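Local coordinates for beta-N-acetylhexosaminidase (Arthrobacter aurescens, PDB 3RCN), which probably hydrolyses terminal non-reducing N-acetyl-D-hexosamine residues of N-acetyl-beta-D-hexosaminides, as a family 20 glycoside hydrolase, at residues H173-D178 against N455-H460; D178-R183 against T275-N280; R199-L204 against G210-R215; G248-A253 against T282-S287. All coordinates share one frame; numbering follows the deposited sequence.

Overall arrangement
The four contacts illustrate how strand ends of a barrel and the loops beyond them build the surroundings of a pocket. Contacts 1 and 2 share D178 and have centres about 10 Å apart; W457 of the first and D179 of the second each bring a side chain within about 7 Å of that of E316, the predicted proton donor. Contact 4, whose H249 touches E316, lies about 11 Å from contact 2, centre to centre, and joins it where Q251 meets both D179 and N280. Contact 3, its centre about 12 Å from that of contact 2, is linked to it by S203 and R199 and leads on to a sulfate ion at the second subunit.

Contact 1. Residues H173-D178 against N455-H460; sequences HLHLTD and NIWSEH
W457 presents its CZ3 edge to the centre of the H175 imidazole, a T-shaped (edge-to-face) pair with ring planes 79° apart and CZ3 3.9 Å from H175 NE2. This one aromatic meeting carries the contact, and its tight part is the histidine. H175 NE2 donates to OD2 of D178 at 2.8 Å, the carboxylate oxygen using its anti lone pair and lying in the ring plane, while ND1 is hydrogen-bonded to E243. Bonded at both ring nitrogens, the imidazole is held in its rotation and turns a face to the indole. With CG anti to the backbone N (chi1 176°), the ring extends across to W457. Replacing H175 by an alanine is likely to cost D178 OD2 its NE2 donor, leave E243 with one bond fewer, and open a gap beside the indole edge. The looser side belongs to W457, which is partly exposed, leans on Y407 and has a glycerol about 4 Å from its side chain. H175 belongs to strand 171-178 and W457 follows strand 449-456; both strands run parallel to strand 140-146, which lies between them, an arrangement characteristic of the rim of a TIM-barrel catalytic domain, close to the predicted proton donor E316.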
loop_
_atom_site.group_PDB
_atom_site.type_symbol
_atom_site.label_atom_id
_atom_site.label_comp_id
_atom_site.label_asym_id
_atom_site.label_seq_id
_atom_site.Cartn_x
_atom_site.Cartn_y
_atom_site.Cartn_z
ATOM N N HIS A 173 8.084 6.503 15.763
ATOM C CA HIS A 173 7.645 6.043 17.058
ATOM C C HIS A 173 6.336 5.291 16.807
ATOM O O HIS A 173 5.345 5.865 16.350
ATOM C CB HIS A 173 7.490 7.245 17.993
ATOM C CG HIS A 173 6.894 6.917 19.326
ATOM N ND1 HIS A 173 7.206 7.622 20.470
ATOM C CD2 HIS A 173 5.991 5.977 19.697
ATOM C CE1 HIS A 173 6.523 7.130 21.488
ATOM N NE2 HIS A 173 5.778 6.131 21.044
ATOM N N LEU A 174 6.362 3.989 17.074
ATOM C CA LEU A 174 5.304 3.093 16.644
ATOM C C LEU A 174 4.433 2.711 17.818
ATOM O O LEU A 174 4.823 1.879 18.623
ATOM C CB LEU A 174 5.955 1.833 16.085
ATOM C CG LEU A 174 5.128 1.012 15.109
ATOM C CD1 LEU A 174 4.620 1.911 14.012
ATOM C CD2 LEU A 174 5.965 -0.106 14.531
ATOM N N HIS A 175 3.216 3.232 17.881
ATOM C CA HIS A 175 2.445 3.046 19.096
ATOM C C HIS A 175 1.627 1.779 18.846
ATOM O O HIS A 175 0.604 1.801 18.164
ATOM C CB HIS A 175 1.562 4.296 19.267
ATOM C CG HIS A 175 0.613 4.245 20.421
ATOM N ND1 HIS A 175 0.990 4.548 21.712
ATOM C CD2 HIS A 175 -0.714 3.980 20.472
ATOM C CE1 HIS A 175 -0.054 4.438 22.513
ATOM N NE2 HIS A 175 -1.101 4.098 21.786
ATOM N N LEU A 176 2.057 0.693 19.483
ATOM C CA LEU A 176 1.627 -0.650 19.091
ATOM C C LEU A 176 0.452 -1.231 19.854
ATOM O O LEU A 176 -0.089 -2.259 19.461
ATOM C CB LEU A 176 2.802 -1.625 19.184
ATOM C CG LEU A 176 3.885 -1.569 18.107
ATOM C CD1 LEU A 176 5.091 -2.387 18.542
ATOM C CD2 LEU A 176 3.341 -2.084 16.763
ATOM N N THR A 177 0.052 -0.587 20.941
ATOM C CA THR A 177 -0.909 -1.203 21.849
ATOM C C THR A 177 -1.702 -0.127 22.560
ATOM O O THR A 177 -1.212 0.977 22.791
ATOM C CB THR A 177 -0.219 -2.071 22.943
ATOM O OG1 THR A 177 0.428 -1.211 23.888
ATOM C CG2 THR A 177 0.822 -3.032 22.352
ATOM N N ASP A 178 -2.937 -0.443 22.900
ATOM C CA ASP A 178 -3.776 0.517 23.574
ATOM C C ASP A 178 -5.006 -0.210 24.074
ATOM O O ASP A 178 -5.036 -1.443 24.082
ATOM C CB ASP A 178 -4.120 1.700 22.668
ATOM C CG ASP A 178 -4.323 2.988 23.446
ATOM O OD1 ASP A 178 -5.335 3.082 24.161
ATOM O OD2 ASP A 178 -3.477 3.911 23.340
ATOM N N ASN A 455 2.973 13.805 16.241
ATOM C CA ASN A 455 2.172 12.631 16.586
ATOM C C ASN A 455 0.874 12.554 15.791
ATOM O O ASN A 455 0.139 13.536 15.691
ATOM C CB ASN A 455 1.856 12.604 18.089
ATOM C CG ASN A 455 3.108 12.511 18.948
ATOM O OD1 ASN A 455 4.158 12.097 18.477
ATOM N ND2 ASN A 455 2.995 12.890 20.216
ATOM N N ILE A 456 0.604 11.386 15.218
ATOM C CA ILE A 456 -0.650 11.151 14.521
ATOM C C ILE A 456 -1.472 10.086 15.258
ATOM O O ILE A 456 -1.211 8.883 15.131
ATOM C CB ILE A 456 -0.323 10.646 13.098
ATOM C CG1 ILE A 456 0.766 11.532 12.475
ATOM C CG2 ILE A 456 -1.569 10.575 12.226
ATOM C CD1 ILE A 456 1.386 10.950 11.223
ATOM N N TRP A 457 -2.521 10.517 15.954
ATOM C CA TRP A 457 -3.361 9.577 16.688
ATOM C C TRP A 457 -4.484 9.140 15.770
ATOM O O TRP A 457 -5.061 9.957 15.067
ATOM C CB TRP A 457 -3.900 10.207 17.964
ATOM C CG TRP A 457 -2.792 10.622 18.880
ATOM C CD1 TRP A 457 -2.288 11.879 19.037
ATOM C CD2 TRP A 457 -2.018 9.769 19.729
ATOM N NE1 TRP A 457 -1.260 11.863 19.932
ATOM C CE2 TRP A 457 -1.074 10.579 20.379
ATOM C CE3 TRP A 457 -2.046 8.400 20.014
ATOM C CZ2 TRP A 457 -0.160 10.072 21.305
ATOM C CZ3 TRP A 457 -1.140 7.891 20.925
ATOM C CH2 TRP A 457 -0.207 8.727 21.562
ATOM N N SER A 458 -4.739 7.840 15.746
ATOM C CA SER A 458 -5.559 7.210 14.709
ATOM C C SER A 458 -7.037 6.958 15.014
ATOM O O SER A 458 -7.700 6.265 14.245
ATOM C CB SER A 458 -4.879 5.976 14.105
ATOM O OG SER A 458 -4.865 4.890 15.011
ATOM N N GLU A 459 -7.539 7.462 16.140
ATOM C CA GLU A 459 -8.935 7.226 16.512
ATOM C C GLU A 459 -9.863 7.439 15.327
ATOM O O GLU A 459 -10.725 6.607 15.033
ATOM C CB GLU A 459 -9.396 8.201 17.614
ATOM C CG GLU A 459 -8.865 7.937 19.002
ATOM C CD GLU A 459 -7.600 8.729 19.315
ATOM O OE1 GLU A 459 -6.897 9.151 18.368
ATOM O OE2 GLU A 459 -7.314 8.935 20.513
ATOM N N HIS A 460 -9.704 8.582 14.672
ATOM C CA HIS A 460 -10.572 8.948 13.565
ATOM C C HIS A 460 -10.026 8.670 12.162
ATOM O O HIS A 460 -10.727 8.891 11.175
ATOM C CB HIS A 460 -10.976 10.407 13.723
ATOM C CG HIS A 460 -11.446 10.721 15.104
ATOM N ND1 HIS A 460 -12.435 9.991 15.728
ATOM C CD2 HIS A 460 -11.044 11.654 15.994
ATOM C CE1 HIS A 460 -12.641 10.481 16.936
ATOM N NE2 HIS A 460 -11.805 11.485 17.126
#

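Contact 2. Residues D178-R183 against T275-N280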
loop_
_atom_site.group_PDB
_atom_site.type_symbol
_atom_site.label_atom_id
_atom_site.label_comp_id
_atom_site.label_asym_id
_atom_site.label_seq_id
_atom_site.Cartn_x
_atom_site.Cartn_y
_atom_site.Cartn_z
ATOM N N ASP A 178 -2.937 -0.443 22.900
ATOM C CA ASP A 178 -3.776 0.517 23.574
ATOM C C ASP A 178 -5.006 -0.210 24.074
ATOM O O ASP A 178 -5.036 -1.443 24.082
ATOM C CB ASP A 178 -4.120 1.700 22.668
ATOM C CG ASP A 178 -4.323 2.988 23.446
ATOM O OD1 ASP A 178 -5.335 3.082 24.161
ATOM O OD2 ASP A 178 -3.477 3.911 23.340
ATOM N N ASP A 179 -5.979 0.555 24.554
ATOM C CA ASP A 179 -7.247 -0.001 25.000
ATOM C C ASP A 179 -7.984 -0.711 23.881
ATOM O O ASP A 179 -8.665 -1.718 24.108
ATOM C CB ASP A 179 -8.130 1.107 25.580
ATOM C CG ASP A 179 -7.553 1.696 26.852
ATOM O OD1 ASP A 179 -7.361 2.934 26.907
ATOM O OD2 ASP A 179 -7.278 0.909 27.793
ATOM N N GLN A 180 -7.844 -0.175 22.673
ATOM C CA GLN A 180 -8.678 -0.602 21.543
ATOM C C GLN A 180 -8.073 -1.661 20.624
ATOM O O GLN A 180 -8.681 -2.027 19.639
ATOM C CB GLN A 180 -9.114 0.613 20.730
ATOM C CG GLN A 180 -9.845 1.645 21.578
ATOM C CD GLN A 180 -8.922 2.682 22.207
ATOM O OE1 GLN A 180 -7.694 2.560 22.172
ATOM N NE2 GLN A 180 -9.518 3.716 22.778
ATOM N N GLY A 181 -6.863 -2.113 20.936
ATOM C CA GLY A 181 -6.242 -3.234 20.255
ATOM C C GLY A 181 -4.768 -3.379 20.617
ATOM O O GLY A 181 -4.146 -2.427 21.074
ATOM N N TRP A 182 -4.219 -4.565 20.355
ATOM C CA TRP A 182 -2.822 -4.917 20.582
ATOM C C TRP A 182 -2.260 -5.497 19.265
ATOM O O TRP A 182 -2.745 -6.516 18.769
ATOM C CB TRP A 182 -2.735 -5.948 21.713
ATOM C CG TRP A 182 -1.325 -6.431 22.002
ATOM C CD1 TRP A 182 -0.564 -7.245 21.220
ATOM C CD2 TRP A 182 -0.529 -6.131 23.164
ATOM N NE1 TRP A 182 0.658 -7.459 21.807
ATOM C CE2 TRP A 182 0.706 -6.788 23.000
ATOM C CE3 TRP A 182 -0.742 -5.367 24.320
ATOM C CZ2 TRP A 182 1.731 -6.704 23.948
ATOM C CZ3 TRP A 182 0.274 -5.285 25.263
ATOM C CH2 TRP A 182 1.501 -5.942 25.066
ATOM N N ARG A 183 -1.276 -4.822 18.669
ATOM C CA ARG A 183 -0.837 -5.160 17.315
ATOM C C ARG A 183 0.389 -6.056 17.209
ATOM O O ARG A 183 0.815 -6.411 16.111
ATOM C CB ARG A 183 -0.581 -3.893 16.500
ATOM C CG ARG A 183 -1.734 -2.931 16.436
ATOM C CD ARG A 183 -3.020 -3.598 16.039
ATOM N NE ARG A 183 -4.127 -2.652 16.112
ATOM C CZ ARG A 183 -5.399 -3.020 16.200
ATOM N NH1 ARG A 183 -5.700 -4.309 16.218
ATOM N NH2 ARG A 183 -6.366 -2.110 16.279
ATOM N N THR A 275 -14.164 -0.666 22.882
ATOM C CA THR A 275 -14.726 -0.177 21.619
ATOM C C THR A 275 -14.844 1.351 21.457
ATOM O O THR A 275 -15.322 1.833 20.422
ATOM C CB THR A 275 -16.089 -0.833 21.291
ATOM O OG1 THR A 275 -17.092 -0.327 22.171
ATOM C CG2 THR A 275 -16.000 -2.329 21.436
ATOM N N ARG A 276 -14.404 2.116 22.453
ATOM C CA ARG A 276 -14.565 3.569 22.391
ATOM C C ARG A 276 -13.255 4.291 22.605
ATOM O O ARG A 276 -12.251 3.676 22.975
ATOM C CB ARG A 276 -15.622 4.073 23.375
ATOM C CG ARG A 276 -15.460 3.542 24.787
ATOM C CD ARG A 276 -16.029 4.504 25.815
ATOM N NE ARG A 276 -15.158 5.661 26.018
ATOM C CZ ARG A 276 -15.240 6.481 27.065
ATOM N NH1 ARG A 276 -16.149 6.267 28.010
ATOM N NH2 ARG A 276 -14.409 7.506 27.175
ATOM N N TRP A 277 -13.259 5.589 22.313
ATOM C CA TRP A 277 -12.072 6.415 22.506
ATOM C C TRP A 277 -12.000 7.022 23.914
ATOM O O TRP A 277 -12.884 6.805 24.740
ATOM C CB TRP A 277 -12.013 7.523 21.444
ATOM C CG TRP A 277 -12.366 7.036 20.023
ATOM C CD1 TRP A 277 -13.283 7.590 19.181
ATOM C CD2 TRP A 277 -11.817 5.903 19.320
ATOM N NE1 TRP A 277 -13.336 6.886 18.009
ATOM C CE2 TRP A 277 -12.450 5.844 18.069
ATOM C CE3 TRP A 277 -10.855 4.937 19.631
ATOM C CZ2 TRP A 277 -12.150 4.857 17.123
ATOM C CZ3 TRP A 277 -10.562 3.961 18.696
ATOM C CH2 TRP A 277 -11.208 3.927 17.457
ATOM N N GLY A 278 -10.936 7.780 24.167
ATOM C CA GLY A 278 -10.812 8.570 25.377
ATOM C C GLY A 278 -9.997 7.896 26.456
ATOM O O GLY A 278 -9.241 6.963 26.182
ATOM N N ILE A 279 -10.148 8.373 27.688
ATOM C CA ILE A 279 -9.366 7.844 28.799
ATOM C C ILE A 279 -10.106 6.739 29.558
ATOM O O ILE A 279 -11.269 6.886 29.944
ATOM C CB ILE A 279 -8.902 8.965 29.747
ATOM C CG1 ILE A 279 -8.078 9.994 28.970
ATOM C CG2 ILE A 279 -8.080 8.400 30.911
ATOM C CD1 ILE A 279 -7.559 11.125 29.831
ATOM N N ASN A 280 -9.413 5.621 29.740
ATOM C CA ASN A 280 -9.969 4.449 30.383
ATOM C C ASN A 280 -9.673 4.411 31.888
ATOM O O ASN A 280 -8.518 4.506 32.311
ATOM C CB ASN A 280 -9.397 3.198 29.722
ATOM C CG ASN A 280 -10.326 2.021 29.825
ATOM O OD1 ASN A 280 -11.282 2.039 30.595
ATOM N ND2 ASN A 280 -10.057 0.989 29.045
HETATM O O HOH W 1 -7.026 5.423 28.361
HETATM O O HOH W 2 -7.916 4.908 25.000
#
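Q180 and N280 each use a side-chain amide to join D178-R183 to T275-N280. Q180 NE2 donates to the backbone O of R276 at 2.7 Å, almost straight (171°) and within its own amide plane, and the same nitrogen lies 3.6 Å from W277 CE3, near the plane of the indole. The bend of the glutamine at chi2 (90°) also lays its CG beside W277 CZ3. At the other amide, N280 ND2 reaches D179 OD2 at 3.0 Å from above the carboxylate plane, the two flat groups being turned 72° from each other. Two waters lie between the segments: one takes a hydrogen bond from Q180 NE2 and lies 2.8 Å from D179 OD1, and another accepts from N280 N. These are loops of the TIM-barrel catalytic domain, and D179 comes within about 7 Å of the predicted proton donor E316, side chain to side chain. Farther out, Q251 serves both partners of the second bond, its backbone N donating to D179 OD2 and its OE1 accepting from N280 ND2. R149 donates to Q180 OE1. On the other segment, the guanidinium of R276 grips W277 O side-on with two nitrogens, NE at 2.8 Å, while W277 meets the ring of H460.

Contact 3. Residues R199-L204 against G210-R215; sequences RRESSL and GVFDGR. With SO4 (sulfate ion), chain B.
S203 and F212 face each other as a non-hydrogen-bonded pair in a single antiparallel bridge, flanked by bonds from L204 N to V211 O (2.8 Å) and from D213 N to S202 O. The bridge folds back on itself the loop that runs between strand 198-199 and strand 217-218, and an Asx turn at D213 finishes the return. Followed outward, the D213 side chain shows how this is done. Its CB lies against the carbonyl O of S202, and its CG sits between backbone N and carbonyl carbon (chi1 66°), which folds the carboxylate back over the main chain of both segments. OD1 is held from opposite faces of its plane: S202 N comes from one side at 3.1 Å, and R215 N, the Asx-turn donor, from the other at 2.9 Å. OD2 lies 3.4 Å from S202 CB and receives a hydrogen bond from a water that also takes the proton of S202 OG. That hydroxyl in turn accepts from NE and NH2 of R199, both in the guanidinium plane, so the serine oxygen accepts from one guanidinium and donates to the water.

Alongside, E201 crosses F212 at about a right angle, its OE1 meeting F212 CB and weakly accepting from G214 N. L204 CB and V211 CG2 make a smaller apolar touch. At the far end R215, extended from CG to NE, forms a salt bridge through NH1 with D462 of the second subunit. A sulfate ion bonded by S463 and R465 of that subunit takes a further hydrogen bond on O3 from R215 NH2, at 3.0 Å.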
loop_
_atom_site.group_PDB
_atom_site.type_symbol
_atom_site.label_atom_id
_atom_site.label_comp_id
_atom_site.label_asym_id
_atom_site.label_seq_id
_atom_site.Cartn_x
_atom_site.Cartn_y
_atom_site.Cartn_z
ATOM N N ARG A 199 -11.466 -5.767 17.931
ATOM C CA ARG A 199 -12.589 -5.303 18.732
ATOM C C ARG A 199 -13.891 -5.456 17.936
ATOM O O ARG A 199 -13.863 -5.500 16.711
ATOM C CB ARG A 199 -12.398 -3.834 19.123
ATOM C CG ARG A 199 -12.334 -2.881 17.945
ATOM C CD ARG A 199 -12.075 -1.463 18.409
ATOM N NE ARG A 199 -11.907 -0.531 17.297
ATOM C CZ ARG A 199 -10.727 -0.164 16.797
ATOM N NH1 ARG A 199 -9.592 -0.657 17.302
ATOM N NH2 ARG A 199 -10.680 0.697 15.784
ATOM N N ARG A 200 -15.015 -5.521 18.647
ATOM C CA ARG A 200 -16.353 -5.685 18.081
ATOM C C ARG A 200 -16.766 -4.535 17.165
ATOM O O ARG A 200 -17.301 -4.749 16.071
ATOM C CB ARG A 200 -17.363 -5.754 19.218
ATOM C CG ARG A 200 -18.331 -6.885 19.113
ATOM C CD ARG A 200 -18.065 -7.905 20.200
ATOM N NE ARG A 200 -18.369 -9.256 19.740
ATOM C CZ ARG A 200 -17.973 -10.361 20.359
ATOM N NH1 ARG A 200 -17.251 -10.271 21.469
ATOM N NH2 ARG A 200 -18.296 -11.552 19.866
ATOM N N GLU A 201 -16.545 -3.309 17.625
ATOM C CA GLU A 201 -16.888 -2.130 16.841
ATOM C C GLU A 201 -16.044 -0.930 17.254
ATOM O O GLU A 201 -15.054 -1.075 17.970
ATOM C CB GLU A 201 -18.379 -1.817 16.939
ATOM C CG GLU A 201 -18.969 -1.939 18.326
ATOM C CD GLU A 201 -20.389 -1.388 18.404
ATOM O OE1 GLU A 201 -20.992 -1.095 17.343
ATOM O OE2 GLU A 201 -20.902 -1.243 19.533
ATOM N N SER A 202 -16.426 0.246 16.771
ATOM C CA SER A 202 -15.664 1.460 17.001
ATOM C C SER A 202 -16.589 2.648 17.182
ATOM O O SER A 202 -17.610 2.755 16.504
ATOM C CB SER A 202 -14.752 1.751 15.804
ATOM O OG SER A 202 -13.875 0.676 15.531
ATOM N N SER A 203 -16.221 3.550 18.083
ATOM C CA SER A 203 -16.892 4.836 18.163
ATOM C C SER A 203 -16.837 5.508 16.817
ATOM O O SER A 203 -15.807 5.512 16.145
ATOM C CB SER A 203 -16.225 5.754 19.188
ATOM O OG SER A 203 -16.342 5.232 20.494
ATOM N N LEU A 204 -17.951 6.106 16.439
ATOM C CA LEU A 204 -18.004 6.898 15.233
ATOM C C LEU A 204 -17.950 8.374 15.617
ATOM O O LEU A 204 -18.918 8.917 16.149
ATOM C CB LEU A 204 -19.305 6.589 14.490
ATOM C CG LEU A 204 -19.523 7.393 13.218
ATOM C CD1 LEU A 204 -18.339 7.165 12.281
ATOM C CD2 LEU A 204 -20.855 7.027 12.572
ATOM N N GLY A 210 -21.380 9.163 21.566
ATOM C CA GLY A 210 -21.915 7.854 21.906
ATOM C C GLY A 210 -22.576 7.074 20.776
ATOM O O GLY A 210 -23.587 6.405 20.987
ATOM N N VAL A 211 -22.007 7.151 19.578
ATOM C CA VAL A 211 -22.525 6.397 18.442
ATOM C C VAL A 211 -21.442 5.470 17.907
ATOM O O VAL A 211 -20.263 5.815 17.918
ATOM C CB VAL A 211 -23.082 7.330 17.322
ATOM C CG1 VAL A 211 -22.281 8.617 17.244
ATOM C CG2 VAL A 211 -23.113 6.611 15.953
ATOM N N PHE A 212 -21.856 4.295 17.442
ATOM C CA PHE A 212 -20.935 3.238 17.030
ATOM C C PHE A 212 -21.181 2.730 15.609
ATOM O O PHE A 212 -22.293 2.822 15.088
ATOM C CB PHE A 212 -21.020 2.077 18.017
ATOM C CG PHE A 212 -20.517 2.417 19.376
ATOM C CD1 PHE A 212 -21.336 3.056 20.294
ATOM C CD2 PHE A 212 -19.215 2.111 19.741
ATOM C CE1 PHE A 212 -20.858 3.380 21.561
ATOM C CE2 PHE A 212 -18.740 2.429 20.999
ATOM C CZ PHE A 212 -19.564 3.066 21.906
ATOM N N ASP A 213 -20.146 2.180 14.989
ATOM C CA ASP A 213 -20.237 1.828 13.569
ATOM C C ASP A 213 -20.613 0.367 13.261
ATOM O O ASP A 213 -20.696 -0.005 12.099
ATOM C CB ASP A 213 -18.933 2.183 12.847
ATOM C CG ASP A 213 -17.757 1.340 13.321
ATOM O OD1 ASP A 213 -17.972 0.376 14.090
ATOM O OD2 ASP A 213 -16.616 1.641 12.924
ATOM N N GLY A 214 -20.795 -0.466 14.283
ATOM C CA GLY A 214 -21.190 -1.850 14.066
ATOM C C GLY A 214 -20.172 -2.705 13.317
ATOM O O GLY A 214 -20.455 -3.848 12.965
ATOM N N ARG A 215 -18.984 -2.160 13.070
ATOM C CA ARG A 215 -17.999 -2.812 12.207
ATOM C C ARG A 215 -16.776 -3.306 12.988
ATOM O O ARG A 215 -16.010 -2.508 13.526
ATOM C CB ARG A 215 -17.552 -1.835 11.108
ATOM C CG ARG A 215 -16.619 -2.408 10.033
ATOM C CD ARG A 215 -15.951 -1.277 9.249
ATOM N NE ARG A 215 -15.055 -1.753 8.195
ATOM C CZ ARG A 215 -15.376 -1.803 6.899
ATOM N NH1 ARG A 215 -16.581 -1.407 6.493
ATOM N NH2 ARG A 215 -14.491 -2.247 6.004
HETATM S S SO4 B . -10.803 -2.619 7.167
HETATM O O1 SO4 B . -11.155 -3.341 8.389
HETATM O O2 SO4 B . -10.825 -3.538 6.036
HETATM O O3 SO4 B . -11.783 -1.558 6.960
HETATM O O4 SO4 B . -9.473 -2.027 7.291
HETATM O O HOH W 3 -14.786 -0.361 13.210
HETATM O O HOH W 4 -18.781 6.179 20.852
#

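Contact 4. Residues G248-A253 against T282-S287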
loop_
_atom_site.group_PDB
_atom_site.type_symbol
_atom_site.label_atom_id
_atom_site.label_comp_id
_atom_site.label_asym_id
_atom_site.label_seq_id
_atom_site.Cartn_x
_atom_site.Cartn_y
_atom_site.Cartn_z
ATOM N N GLY A 248 -1.550 2.377 32.131
ATOM C CA GLY A 248 -2.823 2.725 31.515
ATOM C C GLY A 248 -2.895 2.308 30.049
ATOM O O GLY A 248 -1.961 1.679 29.541
ATOM N N HIS A 249 -4.001 2.647 29.378
ATOM C CA HIS A 249 -4.248 2.233 27.985
ATOM C C HIS A 249 -4.044 0.739 27.791
ATOM O O HIS A 249 -3.491 0.315 26.805
ATOM C CB HIS A 249 -3.347 3.016 27.019
ATOM C CG HIS A 249 -3.634 4.482 27.009
ATOM N ND1 HIS A 249 -3.071 5.355 27.917
ATOM C CD2 HIS A 249 -4.474 5.220 26.247
ATOM C CE1 HIS A 249 -3.532 6.573 27.695
ATOM N NE2 HIS A 249 -4.386 6.518 26.688
ATOM N N SER A 250 -4.351 -0.034 28.811
ATOM C CA SER A 250 -4.124 -1.467 28.780
ATOM C C SER A 250 -5.285 -2.425 28.535
ATOM O O SER A 250 -5.077 -3.639 28.562
ATOM C CB SER A 250 -3.296 -1.876 29.986
ATOM O OG SER A 250 -2.054 -1.200 29.921
ATOM N N GLN A 251 -6.500 -1.925 28.327
ATOM C CA GLN A 251 -7.644 -2.849 28.233
ATOM C C GLN A 251 -7.548 -3.981 27.178
ATOM O O GLN A 251 -8.223 -4.998 27.304
ATOM C CB GLN A 251 -8.961 -2.107 28.074
ATOM C CG GLN A 251 -10.158 -3.006 28.271
ATOM C CD GLN A 251 -11.419 -2.225 28.528
ATOM O OE1 GLN A 251 -11.386 -1.166 29.163
ATOM N NE2 GLN A 251 -12.547 -2.737 28.036
ATOM N N ALA A 252 -6.734 -3.815 26.142
ATOM C CA ALA A 252 -6.615 -4.872 25.146
ATOM C C ALA A 252 -5.876 -6.052 25.744
ATOM O O ALA A 252 -6.318 -7.190 25.617
ATOM C CB ALA A 252 -5.929 -4.376 23.864
ATOM N N ALA A 253 -4.761 -5.773 26.418
ATOM C CA ALA A 253 -4.013 -6.806 27.132
ATOM C C ALA A 253 -4.839 -7.458 28.264
ATOM O O ALA A 253 -4.785 -8.673 28.473
ATOM C CB ALA A 253 -2.709 -6.227 27.671
ATOM N N THR A 282 -10.188 1.771 33.426
ATOM C CA THR A 282 -9.731 0.404 33.600
ATOM C C THR A 282 -8.258 0.271 33.222
ATOM O O THR A 282 -7.877 0.485 32.083
ATOM C CB THR A 282 -10.616 -0.554 32.809
ATOM O OG1 THR A 282 -11.917 -0.555 33.404
ATOM C CG2 THR A 282 -10.055 -1.970 32.829
ATOM N N VAL A 283 -7.432 -0.090 34.196
ATOM C CA VAL A 283 -5.988 -0.113 33.994
ATOM C C VAL A 283 -5.357 -1.355 34.605
ATOM O O VAL A 283 -6.041 -2.170 35.220
ATOM C CB VAL A 283 -5.339 1.158 34.568
ATOM C CG1 VAL A 283 -5.908 2.372 33.879
ATOM C CG2 VAL A 283 -5.588 1.266 36.059
ATOM N N LEU A 284 -4.052 -1.507 34.436
ATOM C CA LEU A 284 -3.372 -2.658 35.010
ATOM C C LEU A 284 -3.488 -2.680 36.530
ATOM O O LEU A 284 -3.518 -1.641 37.195
ATOM C CB LEU A 284 -1.896 -2.666 34.630
ATOM C CG LEU A 284 -1.574 -2.863 33.148
ATOM C CD1 LEU A 284 -0.075 -2.825 32.949
ATOM C CD2 LEU A 284 -2.148 -4.169 32.618
ATOM N N GLU A 285 -3.545 -3.885 37.074
ATOM C CA GLU A 285 -3.363 -4.066 38.484
ATOM C C GLU A 285 -1.864 -4.270 38.607
ATOM O O GLU A 285 -1.334 -5.256 38.110
ATOM C CB GLU A 285 -4.108 -5.309 38.953
ATOM C CG GLU A 285 -3.838 -5.657 40.411
ATOM C CD GLU A 285 -4.645 -6.849 40.902
ATOM O OE1 GLU A 285 -5.586 -6.635 41.702
ATOM O OE2 GLU A 285 -4.329 -7.993 40.497
ATOM N N VAL A 286 -1.181 -3.327 39.254
ATOM C CA VAL A 286 0.267 -3.410 39.398
ATOM C C VAL A 286 0.652 -4.392 40.503
ATOM O O VAL A 286 0.227 -4.262 41.648
ATOM C CB VAL A 286 0.905 -2.037 39.660
ATOM C CG1 VAL A 286 0.467 -1.054 38.594
ATOM C CG2 VAL A 286 0.521 -1.530 41.017
ATOM N N SER A 287 1.501 -5.347 40.153
ATOM C CA SER A 287 1.742 -6.512 40.988
ATOM C C SER A 287 2.840 -7.331 40.346
ATOM O O SER A 287 3.295 -7.023 39.241
ATOM C CB SER A 287 0.485 -7.371 41.086
ATOM O OG SER A 287 0.186 -7.946 39.833
HETATM O O HOH W 5 -6.388 1.218 30.174
#
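S250 lies against the branch point of L284, with CB 3.7 Å from L284 CD2 and OG 3.7 Å from L284 CG. Van der Waals contact of this sort does most of the work, since no direct hydrogen bond crosses between G248-A253 and T282-S287. Nearby, V283 CG1 comes within 3.9 Å of G248 CA. The third touch is of mixed kind: the extended Q251 side chain brings OE1 to 3.8 Å from T282 CB, though its hydrogen-bond partner is N280 ND2. G248-A253 belongs to a beta-alpha loop of the TIM barrel, leading from strand 239-243 into helix 251-256, while T282-S287 lies in the later loop between that helix and helix 288-304; G248 is about 7 Å from the side chain of the predicted proton donor E316. Among the polar links, a water accepts from S250 N at 2.8 Å and also lies close to T282 O. Within the first loop, S250 OG, placed beside its own backbone N (chi1 -61°), donates to G248 O at 2.9 Å from well above the carbonyl plane. With an alanine in place of S250, G248 O would probably lose this partner and part of the L284 contact would go. Y294 of helix 288-304 packs on both S250 and L284.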